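Side-chain contacts in ferrichrome ABC transporter substrate-binding protein (Staphylococcus pseudintermedius, PDB 5FLY), which probably binds ferrichrome as a class III solute-binding protein and passes it to an ABC transporter for iron uptake in Staphylococcus pseudintermedius: residues Val30-Pro33 / Thr34-Gly37; Ala105-Tyr108 / Ala109-Asn112. One frame throughout, in Å; residues are numbered along the deposited sequence.

Contact 1: residues Val30-Pro33 / Thr34-Gly37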
ATOM      1  N   VAL A  30       0.148  13.084 -10.300  1.00  7.93           N
ATOM      2  CA  VAL A  30       0.569  12.154  -9.258  1.00  7.75           C
ATOM      3  C   VAL A  30       1.531  11.117  -9.847  1.00  7.88           C
ATOM      4  O   VAL A  30       1.105  10.163 -10.502  1.00  8.13           O
ATOM      5  CB  VAL A  30      -0.654  11.459  -8.611  1.00  8.34           C
ATOM      6  CG1 VAL A  30      -0.223  10.572  -7.454  1.00  7.33           C
ATOM      7  CG2 VAL A  30      -1.684  12.488  -8.155  1.00  8.74           C
ATOM      8  N   MET A  31       2.827  11.329  -9.629  1.00  8.86           N
ATOM      9  CA  MET A  31       3.854  10.416 -10.139  1.00  8.59           C
ATOM     10  C   MET A  31       4.099   9.225  -9.212  1.00 10.94           C
ATOM     11  O   MET A  31       4.645   8.208  -9.642  1.00 10.85           O
ATOM     12  CB  MET A  31       5.168  11.156 -10.359  1.00  9.44           C
ATOM     13  CG  MET A  31       5.135  12.144 -11.503  1.00 10.02           C
ATOM     14  SD  MET A  31       4.495  11.437 -13.052  1.00 12.49           S
ATOM     15  CE  MET A  31       5.584  10.045 -13.289  1.00 10.15           C
ATOM     16  N   ALA A  32       3.739   9.364  -7.942  1.00 10.45           N
ATOM     17  CA  ALA A  32       3.888   8.285  -6.975  1.00  8.96           C
ATOM     18  C   ALA A  32       2.554   7.521  -6.857  1.00  9.57           C
ATOM     19  O   ALA A  32       1.585   8.045  -6.296  1.00  7.47           O
ATOM     20  CB  ALA A  32       4.316   8.836  -5.631  1.00  8.25           C
ATOM     21  N   PRO A  33       2.493   6.285  -7.381  1.00  8.10           N
ATOM     22  CA  PRO A  33       1.192   5.607  -7.425  1.00  7.46           C
ATOM     23  C   PRO A  33       0.584   5.319  -6.054  1.00  8.48           C
ATOM     24  O   PRO A  33      -0.628   5.151  -5.964  1.00  6.97           O
ATOM     25  CB  PRO A  33       1.498   4.304  -8.170  1.00  7.39           C
ATOM     26  CG  PRO A  33       2.978   4.117  -8.081  1.00  8.34           C
ATOM     27  CD  PRO A  33       3.543   5.506  -8.059  1.00  7.57           C
ATOM     28  N   THR A  34       1.411   5.252  -5.018  1.00  7.63           N
ATOM     29  CA  THR A  34       0.917   5.101  -3.658  1.00  7.12           C
ATOM     30  C   THR A  34      -0.190   6.095  -3.315  1.00  7.39           C
ATOM     31  O   THR A  34      -1.134   5.728  -2.618  1.00  8.11           O
ATOM     32  CB  THR A  34       2.083   5.247  -2.658  1.00  8.53           C
ATOM     33  OG1 THR A  34       3.007   4.169  -2.892  1.00  9.77           O
ATOM     34  CG2 THR A  34       1.599   5.227  -1.222  1.00  7.29           C
ATOM     35  N   TYR A  35      -0.084   7.324  -3.818  1.00  6.83           N
ATOM     36  CA  TYR A  35      -0.994   8.410  -3.439  1.00  6.76           C
ATOM     37  C   TYR A  35      -2.131   8.615  -4.446  1.00  7.48           C
ATOM     38  O   TYR A  35      -3.035   9.414  -4.208  1.00  6.71           O
ATOM     39  CB  TYR A  35      -0.189   9.714  -3.244  1.00  6.86           C
ATOM     40  CG  TYR A  35       0.938   9.463  -2.282  1.00  6.88           C
ATOM     41  CD1 TYR A  35       0.704   9.368  -0.910  1.00  6.78           C
ATOM     42  CD2 TYR A  35       2.227   9.236  -2.744  1.00  9.09           C
ATOM     43  CE1 TYR A  35       1.713   9.070  -0.030  1.00  6.99           C
ATOM     44  CE2 TYR A  35       3.243   8.948  -1.882  1.00  8.97           C
ATOM     45  CZ  TYR A  35       2.981   8.855  -0.514  1.00  6.95           C
ATOM     46  OH  TYR A  35       3.980   8.553   0.369  1.00  7.67           O
ATOM     47  N   ALA A  36      -2.108   7.877  -5.547  1.00  7.58           N
ATOM     48  CA  ALA A  36      -3.089   8.082  -6.608  1.00  7.48           C
ATOM     49  C   ALA A  36      -4.496   7.691  -6.198  1.00  7.76           C
ATOM     50  O   ALA A  36      -5.431   8.474  -6.409  1.00  6.78           O
ATOM     51  CB  ALA A  36      -2.665   7.320  -7.858  1.00  7.39           C
ATOM     52  N   GLY A  37      -4.667   6.501  -5.621  1.00  7.55           N
ATOM     53  CA  GLY A  37      -5.995   6.041  -5.248  1.00  7.86           C
ATOM     54  C   GLY A  37      -6.645   6.954  -4.231  1.00  8.17           C
ATOM     55  O   GLY A  37      -7.845   7.236  -4.306  1.00  6.94           O
TER
HETATM   56  O   HOH W   1      -3.079   4.237  -4.872  1.00  9.28           O
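With V30 CG1 opposite the backbone N about the first torsion (chi1 -176°), this methyl rests against N and CB of A36. Y35 takes the other course. Its CG is anti to the carbonyl carbon (chi1 -53°), and the ring swings back alongside A32. There CB of A32 meets the ring edge in its plane, 3.6 Å from CD2 of Y35. One ring face is covered by the T34 methyl CG2, which lies over the centre at a height of 3.9 Å. CG1 of V30 is 4.1 Å from CB of A36, so the strand end packs on the helix start.

Two backbone bonds close the turn. Y35 N donates to A32 O at 3.1 Å, and the bond is fairly straight (160°). A36 N donates to P33 O, also at 3.1 Å. Water 1 lies 2.8 Å from P33 O, to which it may donate, and accepts from G37 N at 2.9 Å. It thus bridges the turn to the first turn of the helix.

This is the strand-to-helix turn at the end of strand 28-30 of the parallel sheet. It places T34 in the pocket that holds the polyether 7PG in this crystal. T34 OG1 is hydrogen-bonded to Y88 OH. The turn leads into helix 36-41. Strands 46-50 and 84-88 flank it, and helix 113-124 packs on T34 and Y35.

Contact 2: residues Ala105-Tyr108 / Ala109-Asn112. With 7PG (2,5,8,11,14,17,20,23-octaoxapentacosan-25-ol), chain P.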
ATOM      1  N   ALA A 105       7.436  15.558  -2.452  1.00  8.27           N
ATOM      2  CA  ALA A 105       8.146  14.308  -2.621  1.00  8.24           C
ATOM      3  C   ALA A 105       8.120  13.554  -1.297  1.00  8.79           C
ATOM      4  O   ALA A 105       8.970  13.724  -0.419  1.00  8.18           O
ATOM      5  CB  ALA A 105       9.545  14.561  -3.086  1.00  8.55           C
ATOM      6  N   PHE A 106       7.095  12.732  -1.157  1.00  8.22           N
ATOM      7  CA  PHE A 106       6.861  12.021   0.084  1.00  7.65           C
ATOM      8  C   PHE A 106       7.958  11.030   0.444  1.00  7.77           C
ATOM      9  O   PHE A 106       8.392  10.223  -0.383  1.00  7.72           O
ATOM     10  CB  PHE A 106       5.548  11.258   0.013  1.00  7.41           C
ATOM     11  CG  PHE A 106       4.328  12.109   0.254  1.00  7.73           C
ATOM     12  CD1 PHE A 106       3.923  12.401   1.545  1.00  8.63           C
ATOM     13  CD2 PHE A 106       3.588  12.596  -0.808  1.00  7.31           C
ATOM     14  CE1 PHE A 106       2.804  13.196   1.774  1.00  8.71           C
ATOM     15  CE2 PHE A 106       2.465  13.362  -0.593  1.00  8.07           C
ATOM     16  CZ  PHE A 106       2.081  13.675   0.704  1.00  9.06           C
ATOM     17  N   ASP A 107       8.358  11.101   1.709  1.00  7.72           N
ATOM     18  CA  ASP A 107       9.111  10.032   2.376  1.00  8.22           C
ATOM     19  C   ASP A 107       8.039   9.061   2.856  1.00  7.47           C
ATOM     20  O   ASP A 107       7.444   9.240   3.925  1.00  7.41           O
ATOM     21  CB  ASP A 107       9.970  10.592   3.527  1.00  7.89           C
ATOM     22  CG  ASP A 107      10.971   9.577   4.121  1.00  8.22           C
ATOM     23  OD1 ASP A 107      10.904   8.343   3.948  1.00  7.82           O
ATOM     24  OD2 ASP A 107      11.848  10.061   4.840  1.00  9.54           O
ATOM     25  N   TYR A 108       7.740   8.083   2.003  1.00  7.85           N
ATOM     26  CA  TYR A 108       6.617   7.168   2.204  1.00  8.33           C
ATOM     27  C   TYR A 108       6.493   6.658   3.646  1.00  9.07           C
ATOM     28  O   TYR A 108       5.417   6.713   4.254  1.00  8.97           O
ATOM     29  CB  TYR A 108       6.740   5.972   1.261  1.00  7.52           C
ATOM     30  CG  TYR A 108       5.786   4.874   1.645  1.00  8.18           C
ATOM     31  CD1 TYR A 108       4.441   4.998   1.361  1.00  6.86           C
ATOM     32  CD2 TYR A 108       6.219   3.746   2.342  1.00  8.14           C
ATOM     33  CE1 TYR A 108       3.543   4.031   1.731  1.00  7.76           C
ATOM     34  CE2 TYR A 108       5.324   2.766   2.730  1.00  9.10           C
ATOM     35  CZ  TYR A 108       3.985   2.917   2.417  1.00  7.93           C
ATOM     36  OH  TYR A 108       3.069   1.960   2.778  1.00  7.07           O
ATOM     37  N   ALA A 109       7.603   6.181   4.198  1.00  9.37           N
ATOM     38  CA  ALA A 109       7.575   5.491   5.482  1.00 11.01           C
ATOM     39  C   ALA A 109       7.211   6.378   6.678  1.00 11.31           C
ATOM     40  O   ALA A 109       6.960   5.860   7.768  1.00 11.02           O
ATOM     41  CB  ALA A 109       8.918   4.816   5.735  1.00 11.50           C
ATOM     42  N   LYS A 110       7.152   7.694   6.485  1.00 10.49           N
ATOM     43  CA  LYS A 110       6.813   8.606   7.582  1.00 10.01           C
ATOM     44  C   LYS A 110       5.318   8.665   7.907  1.00  9.98           C
ATOM     45  O   LYS A 110       4.935   9.258   8.918  1.00 11.00           O
ATOM     46  CB  LYS A 110       7.311  10.015   7.259  1.00 11.02           C
ATOM     47  CG  LYS A 110       8.812  10.133   7.200  1.00 12.77           C
ATOM     48  CD  LYS A 110       9.427   9.840   8.546  1.00 15.91           C
ATOM     49  CE  LYS A 110      10.935   9.965   8.514  1.00 19.37           C
ATOM     50  NZ  LYS A 110      11.473   9.703   9.877  1.00 23.65           N
ATOM     51  N   TYR A 111       4.488   8.050   7.068  1.00  8.60           N
ATOM     52  CA  TYR A 111       3.032   8.036   7.262  1.00  9.25           C
ATOM     53  C   TYR A 111       2.495   6.608   7.303  1.00  9.22           C
ATOM     54  O   TYR A 111       2.737   5.832   6.374  1.00 10.10           O
ATOM     55  CB  TYR A 111       2.308   8.780   6.128  1.00  8.85           C
ATOM     56  CG  TYR A 111       2.602  10.263   6.047  1.00  8.13           C
ATOM     57  CD1 TYR A 111       3.711  10.745   5.364  1.00  8.20           C
ATOM     58  CD2 TYR A 111       1.755  11.183   6.654  1.00  9.24           C
ATOM     59  CE1 TYR A 111       3.967  12.107   5.299  1.00  8.35           C
ATOM     60  CE2 TYR A 111       2.001  12.542   6.583  1.00  9.88           C
ATOM     61  CZ  TYR A 111       3.109  12.997   5.907  1.00 10.50           C
ATOM     62  OH  TYR A 111       3.337  14.362   5.832  1.00 11.45           O
ATOM     63  N   ASN A 112       1.751   6.258   8.351  1.00  8.42           N
ATOM     64  CA  ASN A 112       0.996   5.009   8.285  1.00  8.98           C
ATOM     65  C   ASN A 112      -0.178   5.256   7.346  1.00  8.41           C
ATOM     66  O   ASN A 112      -0.416   6.386   6.921  1.00  8.39           O
ATOM     67  CB  ASN A 112       0.556   4.500   9.672  1.00 11.28           C
ATOM     68  CG  ASN A 112      -0.545   5.339  10.322  1.00 15.54           C
ATOM     69  OD1 ASN A 112      -1.518   5.744   9.693  1.00 13.22           O
ATOM     70  ND2 ASN A 112      -0.395   5.574  11.620  1.00 20.89           N
TER
HETATM   71  C2  7PG P1295       4.929  -1.875  -6.911  1.00 40.77           C
HETATM   72  O1  7PG P1295       5.099  -3.107  -7.556  1.00 42.64           O
HETATM   73  C3  7PG P1295       5.743  -4.065  -6.766  1.00 40.90           C
HETATM   74  C4  7PG P1295       7.212  -4.169  -7.164  1.00 43.06           C
HETATM   75  O2  7PG P1295       7.786  -5.346  -6.662  1.00 46.21           O
HETATM   76  C5  7PG P1295       7.628  -5.534  -5.287  1.00 41.44           C
HETATM   77  C6  7PG P1295       8.858  -6.185  -4.664  1.00 39.74           C
HETATM   78  O3  7PG P1295       9.045  -5.683  -3.368  1.00 39.09           O
HETATM   79  C7  7PG P1295       9.772  -4.491  -3.262  1.00 36.54           C
HETATM   80  C8  7PG P1295       9.603  -3.924  -1.850  1.00 36.60           C
HETATM   81  O4  7PG P1295      10.189  -2.655  -1.696  1.00 39.19           O
HETATM   82  C9  7PG P1295       9.695  -1.679  -2.560  1.00 41.26           C
HETATM   83  C10 7PG P1295       9.788  -0.259  -1.997  1.00 42.84           C
HETATM   84  O5  7PG P1295       8.699   0.453  -2.530  1.00 45.83           O
HETATM   85  C11 7PG P1295       8.373   1.686  -1.949  1.00 44.30           C
HETATM   86  C12 7PG P1295       6.908   2.013  -2.258  1.00 41.54           C
HETATM   87  O6  7PG P1295       6.164   2.115  -1.070  1.00 41.35           O
HETATM   88  C13 7PG P1295       5.408   1.001  -0.682  1.00 39.58           C
HETATM   89  C14 7PG P1295       4.232   0.805  -1.634  1.00 38.24           C
HETATM   90  O7  7PG P1295       3.095   0.498  -0.880  1.00 43.04           O
HETATM   91  C15 7PG P1295       1.877   0.896  -1.451  1.00 43.85           C
HETATM   92  O   HOH W   2      10.119   6.003   2.689  1.00  9.50           O
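A109 follows Y108 in a short 3-10 turn. Water 2 accepts from A109 N at 2.9 Å and donates to D107 OD1, so it ties the acid to the turn. K110 N donates to D107 O at 3.0 Å in a nearly straight bond (165°). The K110 chain passes obliquely by D107, with CE 3.8 Å from OD2. NZ stays 5.1 Å from OD2, too far for a salt bridge. Y111 N reaches Y108 O in a longer bond of 3.3 Å. The Y111 ring meets F106 in an offset edge-to-face pair. The planes stand at 76°, and the F106 edge points to the Y111 face, with CD1 of F106 3.8 Å from CE1 of Y111. Y111 OH is held by K11 N. N112 is the N-cap of helix 113-124, and its OD1 accepts from E115 N.

Two consecutive carbonyls thus fix the turn. Y108 CG lies opposite the backbone N (chi1 167°), and one ring face meets the polyether, with O6 of 7PG over the ring centre, 3.7 Å above its plane. Contact with 7PG here is van der Waals, while D107 and K110 probably attract each other weakly.

How the contacts relate
From the N terminus, contact 1 comes first. It closes the turn between strand 28-30 and helix 36-41. Contact 2 comes later and closes the turn between strand 103-106 and helix 113-124. The two lie in series, neither nested nor crossed. Both strands belong to the same parallel sheet, with strand 84-88 between them. The turns meet beyond the C-terminal ends of these strands, and the centres of the two contacts are about 12 Å apart. The rings of Y35 and F106 stack, and Y35 OH packs 3.1 Å from CB of F106. T34 CG2 lies 3.7 Å from CE1 of Y108. Together the two turns bring T34 and Y108 side by side into the 7PG pocket.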